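Local atomic coordinates of N-acetyltransferase domain-containing protein (Deinococcus radiodurans, PDB entry 3S6F), a protein that binds coenzyme A and probably transfers an acetyl group from its acetyl form to an amine of a substrate, as members of the GNAT family do. Residues T14-V19 against T39-L44; P21-G26 against L52-D57. One frame throughout, in Å; residues are numbered along the deposited sequence. Where two conformers were deposited one is given.

Contact 1. Residues T14-V19 against T39-L44; sequences TTLEGV and TLWRIL
Leu-16 and Val-19, at the two ends of a type II beta turn closed by the 3.0 Å bond from Val-19 N to Leu-16 O, face Trp-41 and Leu-44 on the helix 37-46, with the CA atoms of Leu-16 and Leu-44 7.8 Å apart. This is loop-on-helix packing in the N-terminal part of the GNAT fold, where the connection after strand 11-13 lies against the helix. The indole of Trp-41 is engaged in two ways at once. Leu-16 CD1 sits over one face in a CH-pi contact, 3.6 Å from the centroid of the six-membered ring and only 6° off its normal, while CB and CD2 of the same leucine reach the neighbouring CZ2 and NE1. In Trp-41, CG lies anti to the backbone N, which carries the indole toward the turn. One helical turn further along, Leu-16 CD2 meets Leu-44 CD1 at 4.2 Å, and both leucines also touch Phe-50 of strand 49-54, so the turn, helix and sheet share one apolar layer. Pro-21 adds a further contact to the indole. The ring's one polar atom is satisfied at its edge: Trp-41 NE1 donates to Val-19 O over 2.9 Å at 159°. The oxygen lies nearly in the indole plane, but the donor NE1 stands 39° out of the carbonyl plane.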
loop_
_atom_site.group_PDB
_atom_site.type_symbol
_atom_site.label_atom_id
_atom_site.label_comp_id
_atom_site.label_asym_id
_atom_site.label_seq_id
_atom_site.Cartn_x
_atom_site.Cartn_y
_atom_site.Cartn_z
ATOM N N THR A 14 -18.007 -5.036 -6.371
ATOM C CA THR A 14 -16.700 -4.425 -6.489
ATOM C C THR A 14 -16.750 -3.085 -7.215
ATOM O O THR A 14 -15.729 -2.580 -7.682
ATOM C CB THR A 14 -15.732 -5.391 -7.195
ATOM O OG1 THR A 14 -16.242 -5.660 -8.506
ATOM C CG2 THR A 14 -15.573 -6.689 -6.428
ATOM N N THR A 15 -17.945 -2.495 -7.294
ATOM C CA THR A 15 -18.149 -1.168 -7.835
ATOM C C THR A 15 -19.008 -0.376 -6.852
ATOM O O THR A 15 -19.602 -0.936 -5.934
ATOM C CB THR A 15 -18.870 -1.163 -9.178
ATOM O OG1 THR A 15 -20.267 -1.315 -8.957
ATOM C CG2 THR A 15 -18.287 -2.176 -10.156
ATOM N N LEU A 16 -19.101 0.927 -7.076
ATOM C CA LEU A 16 -19.984 1.799 -6.337
ATOM C C LEU A 16 -21.344 1.968 -7.016
ATOM O O LEU A 16 -22.145 2.782 -6.597
ATOM C CB LEU A 16 -19.317 3.155 -6.095
ATOM C CG LEU A 16 -18.166 3.132 -5.091
ATOM C CD1 LEU A 16 -17.299 4.377 -5.250
ATOM C CD2 LEU A 16 -18.731 3.023 -3.668
ATOM N N GLU A 17 -21.638 1.208 -8.084
ATOM C CA GLU A 17 -22.951 1.323 -8.733
ATOM C C GLU A 17 -24.027 0.923 -7.740
ATOM O O GLU A 17 -23.978 -0.143 -7.159
ATOM C CB GLU A 17 -23.007 0.476 -10.009
ATOM C CG GLU A 17 -22.045 0.967 -11.069
ATOM C CD GLU A 17 -22.255 0.287 -12.411
ATOM O OE1 GLU A 17 -22.504 -0.933 -12.402
ATOM O OE2 GLU A 17 -22.228 0.928 -13.487
ATOM N N GLY A 18 -24.996 1.801 -7.540
ATOM C CA GLY A 18 -26.073 1.504 -6.616
ATOM C C GLY A 18 -25.743 1.712 -5.155
ATOM O O GLY A 18 -26.545 1.349 -4.287
ATOM N N VAL A 19 -24.584 2.300 -4.850
ATOM C CA VAL A 19 -24.174 2.565 -3.468
ATOM C C VAL A 19 -24.109 4.061 -3.241
ATOM O O VAL A 19 -23.379 4.777 -3.944
ATOM C CB VAL A 19 -22.784 1.980 -3.198
ATOM C CG1 VAL A 19 -22.314 2.278 -1.748
ATOM C CG2 VAL A 19 -22.752 0.487 -3.478
ATOM N N THR A 39 -16.920 10.710 2.650
ATOM C CA THR A 39 -15.507 10.498 2.463
ATOM C C THR A 39 -15.180 9.044 2.180
ATOM O O THR A 39 -14.327 8.743 1.344
ATOM C CB THR A 39 -14.691 11.079 3.625
ATOM O OG1 THR A 39 -14.954 12.492 3.645
ATOM C CG2 THR A 39 -13.193 10.822 3.445
ATOM N N LEU A 40 -15.829 8.116 2.875
ATOM C CA LEU A 40 -15.648 6.702 2.588
ATOM C C LEU A 40 -15.973 6.379 1.127
ATOM O O LEU A 40 -15.264 5.628 0.480
ATOM C CB LEU A 40 -16.420 5.832 3.589
ATOM C CG LEU A 40 -16.306 4.309 3.372
ATOM C CD1 LEU A 40 -14.870 3.819 3.289
ATOM C CD2 LEU A 40 -17.062 3.570 4.483
ATOM N N TRP A 41 -17.055 6.962 0.619
ATOM C CA TRP A 41 -17.396 6.759 -0.779
ATOM C C TRP A 41 -16.222 7.189 -1.666
ATOM O O TRP A 41 -15.810 6.480 -2.587
ATOM C CB TRP A 41 -18.685 7.554 -1.101
ATOM C CG TRP A 41 -19.393 7.163 -2.362
ATOM C CD1 TRP A 41 -20.516 6.400 -2.438
ATOM C CD2 TRP A 41 -19.037 7.486 -3.705
ATOM N NE1 TRP A 41 -20.883 6.220 -3.725
ATOM C CE2 TRP A 41 -20.012 6.881 -4.541
ATOM C CE3 TRP A 41 -18.016 8.225 -4.300
ATOM C CZ2 TRP A 41 -19.977 6.977 -5.899
ATOM C CZ3 TRP A 41 -17.995 8.313 -5.682
ATOM C CH2 TRP A 41 -18.964 7.657 -6.455
ATOM N N ARG A 42 -15.641 8.356 -1.390
ATOM C CA ARG A 42 -14.485 8.832 -2.174
ATOM C C ARG A 42 -13.253 7.929 -2.014
ATOM O O ARG A 42 -12.539 7.669 -2.994
ATOM C CB ARG A 42 -14.152 10.278 -1.858
ATOM C CG ARG A 42 -15.246 11.280 -2.187
ATOM C CD ARG A 42 -14.755 12.762 -1.968
ATOM N NE ARG A 42 -14.392 13.087 -0.550
ATOM C CZ ARG A 42 -13.188 13.392 -0.047
ATOM N NH1 ARG A 42 -12.090 13.431 -0.800
ATOM N NH2 ARG A 42 -13.074 13.631 1.266
ATOM N N ILE A 43 -13.018 7.452 -0.787
ATOM C CA ILE A 43 -11.919 6.508 -0.560
ATOM C C ILE A 43 -12.063 5.265 -1.433
ATOM O O ILE A 43 -11.122 4.834 -2.089
ATOM C CB ILE A 43 -11.823 6.154 0.966
ATOM C CG1 ILE A 43 -11.325 7.353 1.764
ATOM C CG2 ILE A 43 -10.942 4.938 1.182
ATOM C CD1 ILE A 43 -11.510 7.226 3.273
ATOM N N LEU A 44 -13.272 4.730 -1.445
ATOM C CA LEU A 44 -13.524 3.565 -2.274
ATOM C C LEU A 44 -13.337 3.876 -3.742
ATOM O O LEU A 44 -12.782 3.088 -4.502
ATOM C CB LEU A 44 -14.911 2.991 -1.963
ATOM C CG LEU A 44 -15.060 2.406 -0.541
ATOM C CD1 LEU A 44 -16.552 2.269 -0.211
ATOM C CD2 LEU A 44 -14.333 1.113 -0.387
#

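Contact 2. Residues P21-G26 against L52-D57; sequences PAQLGG and LARTPD
Gln-23, at the end of the 3-10 turn 21-23, reaches Arg-54 at the end of strand 49-54, joining the loop that leads to the helix 37-46 to the central sheet of the GNAT fold. The closer side of this small surface contact is where the two polar ends meet. The amide of Gln-23 and the guanidinium of Arg-54 stand 78° apart, and OE1 comes within 3.1 Å of NH2 at an angle too poor for a hydrogen bond. Each group is held elsewhere: OE1 accepts from Thr-20 N, while NH2 bonds to Gly-18 O and Gly-58 O and NH1 to Gln-13 OE1. A bend at chi3 (73°) turns the guanidinium out of the line of its otherwise extended chain. The looser, solvent side is bridged by water, for Gln-23 NE2 and Asp-57 O are 3.7 Å apart. An alanine in place of Gln-23 would remove the amide, and is likely to leave Thr-20 N without this acceptor and the bridging water without its link to the loop. In this bridge the water accepts from Gln-23 NE2 at 3.0 Å and donates to Asp-57 O over 2.8 Å.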
loop_
_atom_site.group_PDB
_atom_site.type_symbol
_atom_site.label_atom_id
_atom_site.label_comp_id
_atom_site.label_asym_id
_atom_site.label_seq_id
_atom_site.Cartn_x
_atom_site.Cartn_y
_atom_site.Cartn_z
ATOM N N PRO A 21 -23.647 7.352 -0.282
ATOM C CA PRO A 21 -23.052 7.601 1.042
ATOM C C PRO A 21 -23.986 7.214 2.186
ATOM O O PRO A 21 -23.536 6.728 3.224
ATOM C CB PRO A 21 -22.715 9.092 1.013
ATOM C CG PRO A 21 -22.473 9.342 -0.423
ATOM C CD PRO A 21 -23.471 8.501 -1.183
ATOM N N ALA A 22 -25.292 7.366 1.978
ATOM C CA ALA A 22 -26.291 6.957 2.976
ATOM C C ALA A 22 -26.268 5.483 3.301
ATOM O O ALA A 22 -26.859 5.095 4.298
ATOM C CB ALA A 22 -27.712 7.343 2.555
ATOM N N GLN A 23 -25.664 4.668 2.446
ATOM C CA GLN A 23 -25.518 3.235 2.622
ATOM C C GLN A 23 -24.147 2.830 3.161
ATOM O O GLN A 23 -23.911 1.658 3.391
ATOM C CB GLN A 23 -25.796 2.505 1.321
ATOM C CG GLN A 23 -27.274 2.657 0.926
ATOM C CD GLN A 23 -27.607 2.174 -0.440
ATOM O OE1 GLN A 23 -26.846 2.408 -1.368
ATOM N NE2 GLN A 23 -28.785 1.561 -0.600
ATOM N N LEU A 24 -23.277 3.798 3.423
ATOM C CA LEU A 24 -21.910 3.599 3.906
ATOM C C LEU A 24 -21.734 4.091 5.340
ATOM O O LEU A 24 -20.611 4.222 5.802
ATOM C CB LEU A 24 -20.908 4.286 2.956
ATOM C CG LEU A 24 -20.689 3.554 1.639
ATOM C CD1 LEU A 24 -19.949 4.471 0.665
ATOM C CD2 LEU A 24 -19.898 2.280 1.813
ATOM N N GLY A 25 -22.816 4.335 6.064
ATOM C CA GLY A 25 -22.723 4.645 7.457
ATOM C C GLY A 25 -22.428 3.431 8.319
ATOM O O GLY A 25 -22.655 2.282 7.918
ATOM N N GLY A 26 -21.916 3.680 9.529
ATOM C CA GLY A 26 -21.662 2.635 10.512
ATOM C C GLY A 26 -20.269 2.053 10.595
ATOM O O GLY A 26 -20.076 1.086 11.320
ATOM N N LEU A 52 -17.392 -4.811 -1.364
ATOM C CA LEU A 52 -18.463 -4.477 -0.445
ATOM C C LEU A 52 -19.358 -5.677 -0.208
ATOM O O LEU A 52 -19.680 -6.393 -1.152
ATOM C CB LEU A 52 -19.350 -3.351 -1.037
ATOM C CG LEU A 52 -18.626 -2.125 -1.580
ATOM C CD1 LEU A 52 -19.611 -1.093 -2.116
ATOM C CD2 LEU A 52 -17.716 -1.490 -0.510
ATOM N N ALA A 53 -19.808 -5.821 1.033
ATOM C CA ALA A 53 -20.813 -6.796 1.446
ATOM C C ALA A 53 -22.056 -6.024 1.845
ATOM O O ALA A 53 -21.960 -5.114 2.663
ATOM C CB ALA A 53 -20.300 -7.618 2.622
ATOM N N ARG A 54 -23.188 -6.350 1.219
ATOM C CA ARG A 54 -24.428 -5.584 1.363
ATOM C C ARG A 54 -25.582 -6.495 1.770
ATOM O O ARG A 54 -25.714 -7.605 1.269
ATOM C CB ARG A 54 -24.794 -4.894 0.041
ATOM C CG ARG A 54 -23.681 -3.979 -0.466
ATOM C CD ARG A 54 -24.058 -3.276 -1.761
ATOM N NE ARG A 54 -25.034 -2.228 -1.563
ATOM C CZ ARG A 54 -25.617 -1.548 -2.527
ATOM N NH1 ARG A 54 -25.442 -1.874 -3.786
ATOM N NH2 ARG A 54 -26.411 -0.558 -2.213
ATOM N N THR A 55 -26.439 -5.972 2.623
ATOM C CA THR A 55 -27.733 -6.604 2.901
ATOM C C THR A 55 -28.705 -6.259 1.751
ATOM O O THR A 55 -28.444 -5.391 0.929
ATOM C CB THR A 55 -28.270 -6.161 4.276
ATOM O OG1 THR A 55 -28.152 -4.743 4.392
ATOM C CG2 THR A 55 -27.519 -6.820 5.384
ATOM N N PRO A 56 -29.878 -6.942 1.716
ATOM C CA PRO A 56 -30.801 -6.738 0.620
ATOM C C PRO A 56 -31.302 -5.306 0.456
ATOM O O PRO A 56 -31.577 -4.894 -0.682
ATOM C CB PRO A 56 -31.936 -7.738 0.914
ATOM C CG PRO A 56 -31.305 -8.807 1.706
ATOM C CD PRO A 56 -30.211 -8.134 2.510
ATOM N N ASP A 57 -31.388 -4.551 1.546
ATOM C CA ASP A 57 -31.793 -3.166 1.481
ATOM C C ASP A 57 -30.712 -2.219 0.941
ATOM O O ASP A 57 -30.971 -1.030 0.773
ATOM C CB ASP A 57 -32.298 -2.644 2.837
ATOM C CG ASP A 57 -31.216 -2.597 3.926
ATOM O OD1 ASP A 57 -30.027 -2.954 3.648
ATOM O OD2 ASP A 57 -31.549 -2.151 5.057
HETATM O O HOH W 1 -30.399 1.418 1.930
#

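How the contacts relate
From the N terminus, strand 11-13 leads into a long connection whose first residues, 14-19, are met again by the helix 37-46, and contact 1 closes that loop. Residues 21-26 lie inside it, yet their partner 52-57 comes only after the helix, so contact 2 closes a second loop that crosses the first. The helix and strand 49-54 follow one another in the chain, and the connection is thus tied to both in turn. The two contacts meet directly: Gly-18 of contact 1 and Arg-54 of contact 2 tie them together, and Trp-41 CD1 packs on Leu-24 CD1. Together they join the connection, the helix and the sheet.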